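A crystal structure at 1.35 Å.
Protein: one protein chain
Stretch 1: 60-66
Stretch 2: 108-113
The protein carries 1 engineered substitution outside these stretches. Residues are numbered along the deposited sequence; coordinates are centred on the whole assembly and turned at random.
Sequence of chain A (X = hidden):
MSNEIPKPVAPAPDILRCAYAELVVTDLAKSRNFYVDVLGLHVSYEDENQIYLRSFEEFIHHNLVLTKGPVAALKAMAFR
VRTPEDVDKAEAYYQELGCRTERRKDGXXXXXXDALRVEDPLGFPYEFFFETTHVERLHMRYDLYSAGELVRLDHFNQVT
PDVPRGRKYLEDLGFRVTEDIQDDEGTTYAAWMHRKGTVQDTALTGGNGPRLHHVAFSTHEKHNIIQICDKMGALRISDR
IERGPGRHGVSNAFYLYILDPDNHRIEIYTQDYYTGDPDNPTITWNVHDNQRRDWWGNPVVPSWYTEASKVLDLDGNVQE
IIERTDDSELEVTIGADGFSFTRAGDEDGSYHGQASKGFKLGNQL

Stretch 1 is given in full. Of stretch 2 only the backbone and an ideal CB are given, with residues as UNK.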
# COMPACT_ATOMS: atom_id res chain seq x y z
N ILE A 60 4.00 -26.34 7.34
CA ILE A 60 3.42 -27.47 8.09
C ILE A 60 2.03 -27.73 7.52
O ILE A 60 1.51 -26.95 6.72
CB ILE A 60 3.38 -27.24 9.63
CG1 ILE A 60 2.33 -26.20 10.06
CG2 ILE A 60 4.77 -26.92 10.16
CD1 ILE A 60 2.04 -26.25 11.55
N HIS A 61 1.44 -28.86 7.89
CA HIS A 61 0.31 -29.35 7.14
C HIS A 61 -0.89 -28.40 7.14
O HIS A 61 -1.59 -28.27 6.15
CB HIS A 61 -0.11 -30.71 7.67
CG HIS A 61 -1.20 -31.36 6.91
ND1 HIS A 61 -2.52 -31.30 7.31
CD2 HIS A 61 -1.18 -32.14 5.81
CE1 HIS A 61 -3.27 -32.02 6.48
NE2 HIS A 61 -2.48 -32.52 5.55
N HIS A 62 -1.13 -27.73 8.27
CA HIS A 62 -2.29 -26.86 8.38
C HIS A 62 -2.11 -25.86 9.52
O HIS A 62 -1.31 -26.07 10.43
CB HIS A 62 -3.55 -27.67 8.60
CG HIS A 62 -3.47 -28.56 9.79
ND1 HIS A 62 -3.19 -29.91 9.68
CD2 HIS A 62 -3.60 -28.31 11.11
CE1 HIS A 62 -3.15 -30.44 10.89
NE2 HIS A 62 -3.39 -29.48 11.77
N ASN A 63 -2.91 -24.81 9.44
CA ASN A 63 -3.07 -23.83 10.52
C ASN A 63 -4.47 -23.86 11.14
O ASN A 63 -4.70 -23.22 12.18
CB ASN A 63 -2.81 -22.42 10.03
CG ASN A 63 -1.39 -22.21 9.52
OD1 ASN A 63 -1.20 -21.77 8.38
ND2 ASN A 63 -0.41 -22.50 10.35
N LEU A 64 -5.41 -24.53 10.48
CA LEU A 64 -6.79 -24.51 10.93
C LEU A 64 -7.44 -25.82 10.49
O LEU A 64 -7.36 -26.18 9.32
CB LEU A 64 -7.54 -23.31 10.37
CG LEU A 64 -8.95 -23.05 10.85
CD1 LEU A 64 -8.98 -22.75 12.34
CD2 LEU A 64 -9.57 -21.90 10.08
N VAL A 65 -8.04 -26.53 11.43
CA VAL A 65 -8.85 -27.71 11.14
C VAL A 65 -10.28 -27.38 11.50
O VAL A 65 -10.57 -27.02 12.65
CB VAL A 65 -8.37 -28.95 11.92
CG1 VAL A 65 -9.17 -30.18 11.48
CG2 VAL A 65 -6.90 -29.18 11.70
N LEU A 66 -11.18 -27.50 10.53
CA LEU A 66 -12.61 -27.36 10.77
C LEU A 66 -13.18 -28.78 10.87
O LEU A 66 -13.06 -29.56 9.92
CB LEU A 66 -13.30 -26.61 9.64
CG LEU A 66 -12.67 -25.27 9.25
CD1 LEU A 66 -13.41 -24.69 8.05
CD2 LEU A 66 -12.63 -24.31 10.44
N UNK A 108 -3.87 -36.61 16.59
CA UNK A 108 -5.34 -36.48 16.73
C UNK A 108 -6.03 -36.03 15.46
O UNK A 108 -7.24 -36.18 15.34
CB UNK A 108 -5.67 -35.49 17.85
N UNK A 109 -5.27 -35.38 14.57
CA UNK A 109 -5.78 -34.89 13.30
C UNK A 109 -4.77 -35.27 12.23
O UNK A 109 -3.59 -35.49 12.53
CB UNK A 109 -6.02 -33.38 13.33
N UNK A 110 -5.22 -35.33 10.98
CA UNK A 110 -4.33 -35.65 9.87
C UNK A 110 -3.18 -34.64 9.78
O UNK A 110 -3.37 -33.44 10.05
CB UNK A 110 -5.11 -35.68 8.56
N UNK A 111 -2.00 -35.12 9.41
CA UNK A 111 -0.86 -34.24 9.17
C UNK A 111 -0.10 -33.83 10.41
O UNK A 111 0.85 -33.07 10.31
CB UNK A 111 -1.34 -32.98 8.45
N UNK A 112 -0.53 -34.34 11.58
CA UNK A 112 0.23 -34.24 12.81
C UNK A 112 0.57 -35.64 13.30
O UNK A 112 -0.28 -36.53 13.25
CB UNK A 112 -0.55 -33.46 13.87
N UNK A 113 1.81 -35.79 13.74
CA UNK A 113 2.33 -37.02 14.32
C UNK A 113 2.15 -37.05 15.83
O UNK A 113 1.12 -36.63 16.34
CB UNK A 113 3.81 -37.19 13.97

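Position 108 offers little to reason from. Nothing of stretch 1 lies within 5.5 Å of its ideal CB, so these coordinates set no requirement and almost any side chain would be compatible. The deposited residue is Phe108, in the m rotamer, and its side chain stays out of reach of stretch 1.

Position 109 is different. Its CA-to-CB bond points toward stretch 1, and the ideal CB lies 4.6 Å from Val65 CG2 and 4.8 Å from His62 CE1. Those distances leave space for a small apolar group between a valine methyl and an imidazole carbon; valine, isoleucine, leucine or perhaps alanine would suit. The backbone angles, -134/158, are extended and compatible with a beta-branched residue. The residue is Val109, with chi1 at -59° (m). Its CG2 reaches 3.7 Å from His62 CE1, approaching the ring obliquely, and lies 4.4 Å from Val65 CG2, a looser apolar contact.

Position 110 is the second residue of a type II turn that runs from Val109 to position 112, and phi/psi of -59/143 fits that place. CA-to-CB points sideways, with the ideal CB 4.6 Å from His61 CE1. Here the backbone makes the close approaches: the carbonyl O of 110 stands 3.1 Å from His62 CE1, at the ring edge and near its plane, and 3.6 Å from His61 ND1. Neither contact is a hydrogen bond; His61 ND1 is instead 2.8 Å from His62 ND1, in a hydrogen bond that ties the two rings together. Since the ideal CB points sideways and its nearest neighbour is His61 CE1, many residues would do, including long polar ones. The choice is Lys110, whose chain extends through m, t and t before a p turn at chi4, its end leading away from stretch 1.

Position 111 gives the firmest prediction. Phi/psi of 83/2 is the third place of the type II turn, and positive phi by itself favours glycine. The ideal CB would also point toward stretch 1 and fall 2.2 Å from His61 CG, a clash. Both arguments converge on glycine, and Gly111 is found. Without a side chain, its CA settles over one face of the His61 ring, 3.9 Å from the centroid and 18° off the normal, a CH-pi contact. Its O is 3.7 Å from His61 CB.

Position 112 closes the turn through a weak hydrogen bond from its N to Val109 O (3.4 Å). CA-to-CB points sideways and the ideal CB is 5.0 Å from His62 CE1, so a side chain must extend to make contact; isoleucine, leucine or methionine could do so. Ile112 does, with chi1 and chi2 both m: its end comes nearer, and CG1 sits 3.7 Å from His62 CE1, oblique to the ring.

At position 113 the ideal CB again has no neighbour from stretch 1 within 5.5 Å. The phi/psi pair, -91/-139, is unusual for a residue with a side chain and makes glycine plausible; Gly113 is the deposited residue.

Stretch 2 108-113: FVKGIG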
# COMPACT_ATOMS: atom_id res chain seq x y z
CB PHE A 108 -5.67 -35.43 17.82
CG PHE A 108 -5.32 -35.85 19.23
CD1 PHE A 108 -4.02 -35.74 19.69
CD2 PHE A 108 -6.29 -36.39 20.07
CE1 PHE A 108 -3.69 -36.10 20.98
CE2 PHE A 108 -5.95 -36.75 21.37
CZ PHE A 108 -4.65 -36.62 21.82
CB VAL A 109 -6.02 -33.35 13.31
CG1 VAL A 109 -7.00 -32.94 14.38
CG2 VAL A 109 -4.72 -32.59 13.49
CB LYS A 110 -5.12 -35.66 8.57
CG LYS A 110 -6.05 -36.84 8.45
CD LYS A 110 -6.78 -36.83 7.11
CE LYS A 110 -7.62 -38.08 6.91
NZ LYS A 110 -8.53 -38.38 8.07
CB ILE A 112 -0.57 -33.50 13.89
CG1 ILE A 112 -1.07 -32.15 13.37
CG2 ILE A 112 0.28 -33.35 15.15
CD1 ILE A 112 0.01 -31.09 13.25
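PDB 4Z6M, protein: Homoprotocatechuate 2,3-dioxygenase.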